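Local coordinates for glycosyl hydrolase family 2, TIM barrel domain protein (Parabacteroides merdae ATCC 43184, PDB 6DXU) that probably hydrolyses beta-glucuronides, as a glycoside hydrolase family 2 beta-glucuronidase from a human gut bacterium, at residues G517-R522 against W563-V568; A589-K594 against N610-V615; A486-G491 against P555-D560. All coordinates share one frame; numbering follows the deposited sequence.

Interaction 1. Residues G517-R522 against W563-V568; sequences GDSHAR and WSESYV. With BCN (bicine), chain L.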
loop_
_atom_site.group_PDB
_atom_site.type_symbol
_atom_site.label_atom_id
_atom_site.label_comp_id
_atom_site.label_asym_id
_atom_site.label_seq_id
_atom_site.Cartn_x
_atom_site.Cartn_y
_atom_site.Cartn_z
ATOM N N GLY D 517 29.952 -38.618 -12.308
ATOM C CA GLY D 517 28.933 -39.390 -13.002
ATOM C C GLY D 517 28.038 -40.093 -12.003
ATOM O O GLY D 517 28.415 -40.304 -10.849
ATOM N N ASP D 518 26.833 -40.432 -12.451
ATOM C CA ASP D 518 25.872 -41.104 -11.575
ATOM C C ASP D 518 26.206 -42.579 -11.429
ATOM O O ASP D 518 26.570 -43.244 -12.405
ATOM C CB ASP D 518 24.454 -41.015 -12.116
ATOM C CG ASP D 518 23.867 -39.636 -11.993
ATOM O OD1 ASP D 518 24.162 -38.814 -12.879
ATOM O OD2 ASP D 518 23.111 -39.388 -11.024
ATOM N N SER D 519 26.020 -43.103 -10.217
ATOM C CA SER D 519 26.075 -44.546 -10.009
ATOM C C SER D 519 24.965 -44.962 -9.056
ATOM O O SER D 519 24.840 -44.422 -7.951
ATOM C CB SER D 519 27.452 -44.999 -9.502
ATOM O OG SER D 519 27.791 -44.488 -8.222
ATOM N N HIS D 520 24.134 -45.880 -9.528
ATOM C CA HIS D 520 23.109 -46.544 -8.730
ATOM C C HIS D 520 23.812 -47.489 -7.775
ATOM O O HIS D 520 24.338 -48.523 -8.202
ATOM C CB HIS D 520 22.171 -47.276 -9.689
ATOM C CG HIS D 520 20.899 -47.787 -9.076
ATOM N ND1 HIS D 520 20.176 -47.084 -8.136
ATOM C CD2 HIS D 520 20.186 -48.913 -9.330
ATOM C CE1 HIS D 520 19.091 -47.767 -7.815
ATOM N NE2 HIS D 520 19.080 -48.889 -8.517
ATOM N N ALA D 521 23.883 -47.107 -6.498
ATOM C CA ALA D 521 24.695 -47.842 -5.538
ATOM C C ALA D 521 24.282 -49.304 -5.507
ATOM O O ALA D 521 23.090 -49.616 -5.449
ATOM C CB ALA D 521 24.570 -47.245 -4.137
ATOM N N ARG D 522 25.275 -50.192 -5.561
ATOM C CA ARG D 522 25.175 -51.649 -5.553
ATOM C C ARG D 522 24.952 -52.188 -6.957
ATOM O O ARG D 522 24.834 -53.410 -7.114
ATOM C CB ARG D 522 24.077 -52.191 -4.617
ATOM C CG ARG D 522 24.263 -51.754 -3.169
ATOM C CD ARG D 522 23.110 -52.167 -2.246
ATOM N NE ARG D 522 23.471 -51.851 -0.863
ATOM C CZ ARG D 522 24.199 -52.658 -0.084
ATOM N NH1 ARG D 522 24.628 -53.833 -0.535
ATOM N NH2 ARG D 522 24.507 -52.288 1.151
ATOM N N TRP D 563 24.906 -46.712 -15.688
ATOM C CA TRP D 563 24.834 -46.094 -14.354
ATOM C C TRP D 563 25.326 -47.036 -13.261
ATOM O O TRP D 563 24.852 -47.005 -12.110
ATOM C CB TRP D 563 23.439 -45.563 -14.020
ATOM C CG TRP D 563 23.076 -44.322 -14.809
ATOM C CD1 TRP D 563 23.343 -44.069 -16.136
ATOM C CD2 TRP D 563 22.363 -43.181 -14.320
ATOM N NE1 TRP D 563 22.844 -42.828 -16.487
ATOM C CE2 TRP D 563 22.235 -42.271 -15.390
ATOM C CE3 TRP D 563 21.818 -42.842 -13.077
ATOM C CZ2 TRP D 563 21.589 -41.033 -15.247
ATOM C CZ3 TRP D 563 21.185 -41.622 -12.934
ATOM C CH2 TRP D 563 21.069 -40.732 -14.015
ATOM N N SER D 564 26.237 -47.920 -13.629
ATOM C CA SER D 564 26.835 -48.796 -12.646
ATOM C C SER D 564 27.940 -48.065 -11.904
ATOM O O SER D 564 28.512 -47.088 -12.390
ATOM C CB SER D 564 27.402 -50.048 -13.308
ATOM O OG SER D 564 28.529 -49.713 -14.094
ATOM N N GLU D 565 28.234 -48.555 -10.702
ATOM C CA GLU D 565 29.414 -48.078 -10.001
ATOM C C GLU D 565 30.685 -48.381 -10.782
ATOM O O GLU D 565 31.689 -47.689 -10.613
ATOM C CB GLU D 565 29.496 -48.711 -8.623
ATOM C CG GLU D 565 28.277 -48.495 -7.779
ATOM C CD GLU D 565 28.609 -48.623 -6.312
ATOM O OE1 GLU D 565 27.882 -49.318 -5.566
ATOM O OE2 GLU D 565 29.618 -48.032 -5.906
ATOM N N SER D 566 30.659 -49.422 -11.621
ATOM C CA SER D 566 31.867 -49.860 -12.315
ATOM C C SER D 566 32.374 -48.795 -13.275
ATOM O O SER D 566 33.588 -48.596 -13.404
ATOM C CB SER D 566 31.588 -51.173 -13.053
ATOM O OG SER D 566 30.907 -52.089 -12.195
ATOM N N TYR D 567 31.462 -48.099 -13.951
ATOM C CA TYR D 567 31.868 -47.034 -14.862
ATOM C C TYR D 567 32.424 -45.833 -14.102
ATOM O O TYR D 567 33.487 -45.305 -14.453
ATOM C CB TYR D 567 30.690 -46.613 -15.738
ATOM C CG TYR D 567 31.029 -45.467 -16.668
ATOM C CD1 TYR D 567 31.823 -45.673 -17.787
ATOM C CD2 TYR D 567 30.583 -44.173 -16.407
ATOM C CE1 TYR D 567 32.150 -44.631 -18.640
ATOM C CE2 TYR D 567 30.910 -43.116 -17.254
ATOM C CZ TYR D 567 31.702 -43.357 -18.368
ATOM O OH TYR D 567 32.047 -42.327 -19.219
ATOM N N VAL D 568 31.725 -45.379 -13.054
ATOM C CA VAL D 568 32.166 -44.141 -12.412
ATOM C C VAL D 568 33.480 -44.359 -11.670
ATOM O O VAL D 568 34.294 -43.434 -11.554
ATOM C CB VAL D 568 31.075 -43.540 -11.498
ATOM C CG1 VAL D 568 31.021 -44.237 -10.164
ATOM C CG2 VAL D 568 31.335 -42.040 -11.306
HETATM N N1 BCN L . 18.788 -44.746 -16.722
HETATM C C1 BCN L . 18.277 -45.131 -18.024
HETATM C C2 BCN L . 17.270 -46.265 -17.846
HETATM O O21 BCN L . 17.196 -46.858 -16.739
HETATM O O22 BCN L . 16.522 -46.605 -18.803
HETATM C C3 BCN L . 20.181 -45.174 -16.636
HETATM C C4 BCN L . 20.287 -46.675 -16.352
HETATM O O4 BCN L . 19.535 -47.002 -15.214
HETATM C C5 BCN L . 18.758 -43.287 -16.623
HETATM C C6 BCN L . 17.509 -42.824 -15.875
HETATM O O6 BCN L . 17.023 -43.891 -15.103
HETATM O O HOH W 1 27.941 -44.760 -14.092
HETATM O O HOH W 2 30.229 -45.570 -7.031
#
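The indole of Trp563 is covered on both faces, by Asp518 on one and by a bound bicine on the opposite one. The contact joins a loop that follows strand 512-513 of the TIM barrel to the first turn of helix 565-579. CB of Asp518 makes a CH-pi contact over the six-membered ring, 3.5 Å from its centroid. Beyond it the carboxylate passes across CZ3 and CH2 with its plane only 18° from that of the ring, so the acid lies almost flat on the indole. Salt bridging of Asp518 OD1 to Lys612 and a bond from Gln611 N to OD2 hold it in this rotation. From the other side bicine C3 comes to 3.4 Å from Trp563 CD1, over the five-membered end, while NE1 at the ring edge is bonded to Ser558 O. Trp563 thus forms one wall of a bicine pocket that Arg523 and Asp603 help to complete. His520 N donates to Trp563 O at 2.9 Å, fixing the loop beside the tryptophan backbone. Farther along, Glu565 CG stands anti to its carbonyl carbon (chi1 -56°) and the extended chain runs past Ser519 CB to the loop backbone. There OE1 takes Arg522 N at 2.7 Å in an almost straight bond (173°), on its anti side. OE2 accepts from Glu623 N, so backbone N-H groups grip both oxygens of this buried carboxylate. Val568 closes the other end, with CG2 3.4 Å from Gly517 O and CG1 against Ser519 CB. Ser564 is the N-cap of the helix: its OG takes weak bonds from Ser566 N and Tyr567 N and is also hydrogen-bonded to Asp562 OD1. One water donates to both Asp518 O (2.7 Å) and Ser564 O (2.9 Å).

Interaction 2. Residues A589-K594 against N610-V615; sequences AYWPFK and NQKGVV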
loop_
_atom_site.group_PDB
_atom_site.type_symbol
_atom_site.label_atom_id
_atom_site.label_comp_id
_atom_site.label_asym_id
_atom_site.label_seq_id
_atom_site.Cartn_x
_atom_site.Cartn_y
_atom_site.Cartn_z
ATOM N N ALA D 589 36.720 -29.862 -7.948
ATOM C CA ALA D 589 35.790 -30.363 -6.946
ATOM C C ALA D 589 34.800 -31.308 -7.613
ATOM O O ALA D 589 34.024 -30.887 -8.484
ATOM C CB ALA D 589 35.071 -29.203 -6.242
ATOM N N TYR D 590 34.832 -32.578 -7.202
ATOM C CA TYR D 590 33.850 -33.563 -7.650
ATOM C C TYR D 590 32.444 -33.150 -7.203
ATOM O O TYR D 590 32.264 -32.584 -6.119
ATOM C CB TYR D 590 34.223 -34.943 -7.077
ATOM C CG TYR D 590 33.319 -36.049 -7.578
ATOM C CD1 TYR D 590 32.087 -36.290 -6.966
ATOM C CD2 TYR D 590 33.676 -36.831 -8.676
ATOM C CE1 TYR D 590 31.226 -37.266 -7.443
ATOM C CE2 TYR D 590 32.819 -37.832 -9.154
ATOM C CZ TYR D 590 31.593 -38.037 -8.531
ATOM O OH TYR D 590 30.711 -39.008 -8.995
ATOM N N TRP D 591 31.433 -33.446 -8.035
ATOM C CA TRP D 591 30.035 -33.133 -7.718
ATOM C C TRP D 591 29.180 -34.394 -7.607
ATOM O O TRP D 591 28.972 -35.079 -8.621
ATOM C CB TRP D 591 29.407 -32.207 -8.774
ATOM C CG TRP D 591 27.939 -31.976 -8.495
ATOM C CD1 TRP D 591 26.884 -32.761 -8.887
ATOM C CD2 TRP D 591 27.374 -30.914 -7.708
ATOM N NE1 TRP D 591 25.694 -32.241 -8.398
ATOM C CE2 TRP D 591 25.971 -31.104 -7.682
ATOM C CE3 TRP D 591 27.916 -29.807 -7.051
ATOM C CZ2 TRP D 591 25.115 -30.238 -7.007
ATOM C CZ3 TRP D 591 27.056 -28.939 -6.376
ATOM C CH2 TRP D 591 25.671 -29.163 -6.366
ATOM N N PRO D 592 28.598 -34.718 -6.444
ATOM C CA PRO D 592 28.834 -34.202 -5.099
ATOM C C PRO D 592 29.478 -35.283 -4.251
ATOM O O PRO D 592 29.738 -36.394 -4.733
ATOM C CB PRO D 592 27.427 -33.940 -4.589
ATOM C CG PRO D 592 26.689 -35.188 -5.104
ATOM C CD PRO D 592 27.348 -35.507 -6.471
ATOM N N PHE D 593 29.668 -34.989 -2.968
ATOM C CA PHE D 593 30.128 -36.021 -2.048
ATOM C C PHE D 593 29.061 -37.090 -1.835
ATOM O O PHE D 593 29.360 -38.295 -1.840
ATOM C CB PHE D 593 30.515 -35.387 -0.718
ATOM C CG PHE D 593 31.081 -36.355 0.272
ATOM C CD1 PHE D 593 32.253 -37.034 -0.004
ATOM C CD2 PHE D 593 30.454 -36.565 1.489
ATOM C CE1 PHE D 593 32.795 -37.916 0.914
ATOM C CE2 PHE D 593 30.985 -37.433 2.412
ATOM C CZ PHE D 593 32.163 -38.114 2.133
ATOM N N LYS D 594 27.816 -36.667 -1.602
ATOM C CA LYS D 594 26.752 -37.566 -1.173
ATOM C C LYS D 594 25.529 -37.408 -2.062
ATOM O O LYS D 594 25.144 -36.279 -2.402
ATOM C CB LYS D 594 26.381 -37.296 0.297
ATOM C CG LYS D 594 25.357 -38.260 0.882
ATOM C CD LYS D 594 25.047 -37.915 2.329
ATOM C CE LYS D 594 24.049 -36.733 2.383
ATOM N NZ LYS D 594 23.925 -36.149 3.767
ATOM N N ASN D 610 19.742 -37.311 -7.256
ATOM C CA ASN D 610 20.951 -37.169 -8.051
ATOM C C ASN D 610 21.954 -38.166 -7.485
ATOM O O ASN D 610 22.384 -38.027 -6.336
ATOM C CB ASN D 610 21.467 -35.733 -7.977
ATOM C CG ASN D 610 22.695 -35.497 -8.855
ATOM O OD1 ASN D 610 23.624 -36.314 -8.888
ATOM N ND2 ASN D 610 22.717 -34.362 -9.554
ATOM N N GLN D 611 22.307 -39.187 -8.267
ATOM C CA GLN D 611 23.079 -40.309 -7.740
ATOM C C GLN D 611 24.561 -40.235 -8.104
ATOM O O GLN D 611 25.229 -41.268 -8.221
ATOM C CB GLN D 611 22.470 -41.633 -8.205
ATOM C CG GLN D 611 21.038 -41.829 -7.685
ATOM C CD GLN D 611 20.383 -43.098 -8.211
ATOM O OE1 GLN D 611 19.569 -43.059 -9.143
ATOM N NE2 GLN D 611 20.722 -44.228 -7.597
ATOM N N LYS D 612 25.102 -39.030 -8.262
ATOM C CA LYS D 612 26.524 -38.886 -8.554
ATOM C C LYS D 612 27.408 -38.979 -7.321
ATOM O O LYS D 612 28.639 -38.975 -7.456
ATOM C CB LYS D 612 26.766 -37.543 -9.249
ATOM C CG LYS D 612 26.172 -37.460 -10.633
ATOM C CD LYS D 612 26.441 -36.077 -11.250
ATOM C CE LYS D 612 25.908 -35.998 -12.666
ATOM N NZ LYS D 612 24.438 -36.176 -12.740
ATOM N N GLY D 613 26.835 -39.068 -6.123
ATOM C CA GLY D 613 27.657 -39.078 -4.933
ATOM C C GLY D 613 28.589 -40.275 -4.898
ATOM O O GLY D 613 28.377 -41.277 -5.573
ATOM N N VAL D 614 29.674 -40.135 -4.131
ATOM C CA VAL D 614 30.495 -41.287 -3.786
ATOM C C VAL D 614 30.052 -41.877 -2.466
ATOM O O VAL D 614 30.617 -42.879 -2.003
ATOM C CB VAL D 614 31.991 -40.908 -3.789
ATOM C CG1 VAL D 614 32.360 -40.329 -5.132
ATOM C CG2 VAL D 614 32.329 -39.946 -2.657
ATOM N N VAL D 615 29.037 -41.288 -1.853
ATOM C CA VAL D 615 28.423 -41.789 -0.637
ATOM C C VAL D 615 26.918 -41.775 -0.856
ATOM O O VAL D 615 26.390 -40.858 -1.501
ATOM C CB VAL D 615 28.832 -40.922 0.572
ATOM C CG1 VAL D 615 28.117 -41.379 1.818
ATOM C CG2 VAL D 615 30.368 -40.981 0.762
#
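Tyr590 and Phe593 present their rings to residues 612-615 in different ways. The Tyr590 ring has Lys612 O at its edge, and its hydroxyl donates to that oxygen at 2.6 Å, within the carbonyl plane; CG anti to the backbone N (chi1 -176°) carries the ring to this position. Val614 CG1 lies over a face of the same ring, 4.0 Å from CE1. Phe593 instead takes Val615 CG2 on its face as a CH-pi contact, the methyl 3.6 Å from CZ, while Val614 CG2 comes near CD1. Trp591 turns its edge to the partner segment: Asn610 ND2 lies in the ring plane near NE1, with the amide and indole planes 65° apart. That ND2 is bonded to Asp183, whereas OD1 receives Lys612 N in an Asx turn. Pro592, after a cis peptide bond, crosses Lys612 at about a right angle, and its CD is tightly packed on Lys612 CB at 3.5 Å. Gly613, with no side chain, lets its CA come close to the Phe593 and Lys594 backbone. The two loops, one after barrel strand 587-589, are joined by a single beta bridge, Lys594 with Val615. Phe593 O accepts two weak bonds, from Val614 N and Val615 N. Pro592 O is buried without a hydrogen-bond partner, and a nearly straight CA-H...O contact from Gly613 (3.4 Å, 172°) is probably modest compensation.

Interaction 3. Residues A486-G491 against P555-D560; sequences AGWYRG and PRASRD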
loop_
_atom_site.group_PDB
_atom_site.type_symbol
_atom_site.label_atom_id
_atom_site.label_comp_id
_atom_site.label_asym_id
_atom_site.label_seq_id
_atom_site.Cartn_x
_atom_site.Cartn_y
_atom_site.Cartn_z
ATOM N N ALA D 486 33.498 -34.407 -18.530
ATOM C CA ALA D 486 34.051 -35.353 -19.493
ATOM C C ALA D 486 33.678 -36.785 -19.125
ATOM O O ALA D 486 33.907 -37.230 -17.994
ATOM C CB ALA D 486 35.572 -35.214 -19.557
ATOM N N GLY D 487 33.138 -37.518 -20.097
ATOM C CA GLY D 487 32.711 -38.874 -19.852
ATOM C C GLY D 487 31.351 -38.986 -19.213
ATOM O O GLY D 487 30.917 -40.104 -18.899
ATOM N N TRP D 488 30.668 -37.872 -18.972
ATOM C CA TRP D 488 29.304 -38.018 -18.486
ATOM C C TRP D 488 28.331 -37.296 -19.400
ATOM O O TRP D 488 27.783 -37.918 -20.314
ATOM C CB TRP D 488 29.162 -37.545 -17.040
ATOM C CG TRP D 488 27.822 -37.973 -16.491
ATOM C CD1 TRP D 488 26.751 -37.171 -16.182
ATOM C CD2 TRP D 488 27.393 -39.320 -16.272
ATOM N NE1 TRP D 488 25.694 -37.946 -15.745
ATOM C CE2 TRP D 488 26.064 -39.267 -15.797
ATOM C CE3 TRP D 488 28.014 -40.570 -16.414
ATOM C CZ2 TRP D 488 25.341 -40.420 -15.465
ATOM C CZ3 TRP D 488 27.296 -41.714 -16.081
ATOM C CH2 TRP D 488 25.978 -41.631 -15.616
ATOM N N TYR D 489 28.131 -35.985 -19.205
ATOM C CA TYR D 489 27.158 -35.282 -20.035
ATOM C C TYR D 489 27.654 -35.080 -21.459
ATOM O O TYR D 489 26.838 -34.825 -22.348
ATOM C CB TYR D 489 26.786 -33.926 -19.417
ATOM C CG TYR D 489 25.956 -34.051 -18.157
ATOM C CD1 TYR D 489 26.386 -33.490 -16.965
ATOM C CD2 TYR D 489 24.756 -34.764 -18.157
ATOM C CE1 TYR D 489 25.643 -33.615 -15.815
ATOM C CE2 TYR D 489 24.003 -34.897 -17.006
ATOM C CZ TYR D 489 24.448 -34.313 -15.839
ATOM O OH TYR D 489 23.707 -34.430 -14.681
ATOM N N ARG D 490 28.958 -35.203 -21.696
ATOM C CA ARG D 490 29.494 -35.042 -23.037
ATOM C C ARG D 490 30.858 -35.712 -23.136
ATOM O O ARG D 490 31.640 -35.723 -22.178
ATOM C CB ARG D 490 29.600 -33.554 -23.403
ATOM C CG ARG D 490 30.008 -33.275 -24.836
ATOM C CD ARG D 490 29.769 -31.806 -25.190
ATOM N NE ARG D 490 28.358 -31.441 -25.068
ATOM C CZ ARG D 490 27.461 -31.582 -26.043
ATOM N NH1 ARG D 490 27.831 -32.084 -27.215
ATOM N NH2 ARG D 490 26.197 -31.223 -25.848
ATOM N N GLY D 491 31.131 -36.271 -24.310
ATOM C CA GLY D 491 32.443 -36.798 -24.625
ATOM C C GLY D 491 32.881 -38.005 -23.812
ATOM O O GLY D 491 32.086 -38.724 -23.198
ATOM N N PRO D 555 24.912 -39.158 -28.512
ATOM C CA PRO D 555 25.388 -40.231 -27.624
ATOM C C PRO D 555 26.303 -39.717 -26.519
ATOM O O PRO D 555 27.201 -38.905 -26.756
ATOM C CB PRO D 555 26.138 -41.167 -28.578
ATOM C CG PRO D 555 25.420 -41.002 -29.879
ATOM C CD PRO D 555 25.013 -39.545 -29.934
ATOM N N ARG D 556 26.077 -40.226 -25.309
ATOM C CA ARG D 556 26.745 -39.752 -24.102
ATOM C C ARG D 556 26.463 -40.726 -22.959
ATOM O O ARG D 556 25.375 -41.304 -22.876
ATOM C CB ARG D 556 26.278 -38.336 -23.733
ATOM C CG ARG D 556 24.766 -38.191 -23.555
ATOM C CD ARG D 556 24.347 -36.715 -23.537
ATOM N NE ARG D 556 22.954 -36.532 -23.128
ATOM C CZ ARG D 556 21.909 -36.687 -23.936
ATOM N NH1 ARG D 556 22.091 -37.038 -25.204
ATOM N NH2 ARG D 556 20.678 -36.492 -23.479
ATOM N N ALA D 557 27.451 -40.878 -22.071
ATOM C CA ALA D 557 27.332 -41.835 -20.976
ATOM C C ALA D 557 26.137 -41.527 -20.083
ATOM O O ALA D 557 25.474 -42.448 -19.593
ATOM C CB ALA D 557 28.619 -41.859 -20.150
ATOM N N SER D 558 25.840 -40.240 -19.859
ATOM C CA SER D 558 24.724 -39.900 -18.981
ATOM C C SER D 558 23.417 -40.489 -19.495
ATOM O O SER D 558 22.549 -40.863 -18.699
ATOM C CB SER D 558 24.585 -38.379 -18.846
ATOM O OG SER D 558 24.267 -37.790 -20.090
ATOM N N ARG D 559 23.268 -40.586 -20.816
ATOM C CA ARG D 559 22.054 -41.117 -21.422
ATOM C C ARG D 559 22.144 -42.609 -21.721
ATOM O O ARG D 559 21.160 -43.330 -21.541
ATOM C CB ARG D 559 21.731 -40.372 -22.716
ATOM C CG ARG D 559 20.358 -40.726 -23.275
ATOM C CD ARG D 559 20.195 -40.248 -24.699
ATOM N NE ARG D 559 21.140 -40.904 -25.598
ATOM C CZ ARG D 559 21.219 -40.649 -26.898
ATOM N NH1 ARG D 559 20.407 -39.752 -27.454
ATOM N NH2 ARG D 559 22.108 -41.289 -27.641
ATOM N N ASP D 560 23.297 -43.082 -22.187
ATOM C CA ASP D 560 23.427 -44.440 -22.696
ATOM C C ASP D 560 24.142 -45.377 -21.743
ATOM O O ASP D 560 24.072 -46.598 -21.933
ATOM C CB ASP D 560 24.181 -44.419 -24.036
ATOM C CG ASP D 560 23.565 -43.451 -25.021
ATOM O OD1 ASP D 560 22.341 -43.241 -24.929
ATOM O OD2 ASP D 560 24.297 -42.893 -25.869
HETATM O O HOH W 3 29.430 -38.893 -22.436
HETATM O O HOH W 4 28.503 -36.450 -26.103
#
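Gly487 O rests against Ala557 CB at 3.2 Å and accepts from Tyr567 OH. Next, Trp488 makes the broadest contact of this loop: CG anti to its backbone N (chi1 -168°) swings the indole back under the helix start, where Ser558 CB sits over the five-membered ring, 3.5 Å from its centroid, and Ala557 CB nears CE3. The backbone joins in, as Ser558 N donates to Trp488 O at 3.1 Å from well above the carbonyl plane. A water also donates to Trp488 O while accepting from Ala557 N, and so links the first turn of the helix to the loop. Trp488 CD1 lies over the centre of the Tyr489 ring. Replacing Trp488 by an alanine would probably leave a gap against Ser558 CB and strip the Tyr489 ring of that cover. Tyr489 places CD2 3.6 Å from Ser558 OG, and its O meets Arg556 CD at 3.3 Å; its hydroxyl is bonded to Lys612. At Gly491 the same water donates to the backbone O. This loop, between strand 479-481 and helix 496-504 of the barrel domain, therefore lies against the short helix 557-560, with Tyr567 of helix 565-579 touching both Trp488 and Ala557.

In the fold
Along the chain the loop 486-491 comes first, then 517-522, 555-560 and 563-568, so interactions 3 and 1 cross: each closes a long loop that begins or ends within the other. Helices 557-560 and 565-579, consecutive in sequence, are thereby brought onto two successive loops of the barrel domain. Trp563 NE1 to Ser558 O and Tyr567 OH to Gly487 O join the two contacts directly. Interaction 2 follows in series and closes a much shorter loop beyond strand 587-589, which pairs with strand 323-331. Lys612 unites all three, its NZ lying 2.7 Å from Asp518 OD1 in a salt bridge and bonding to Tyr489 OH.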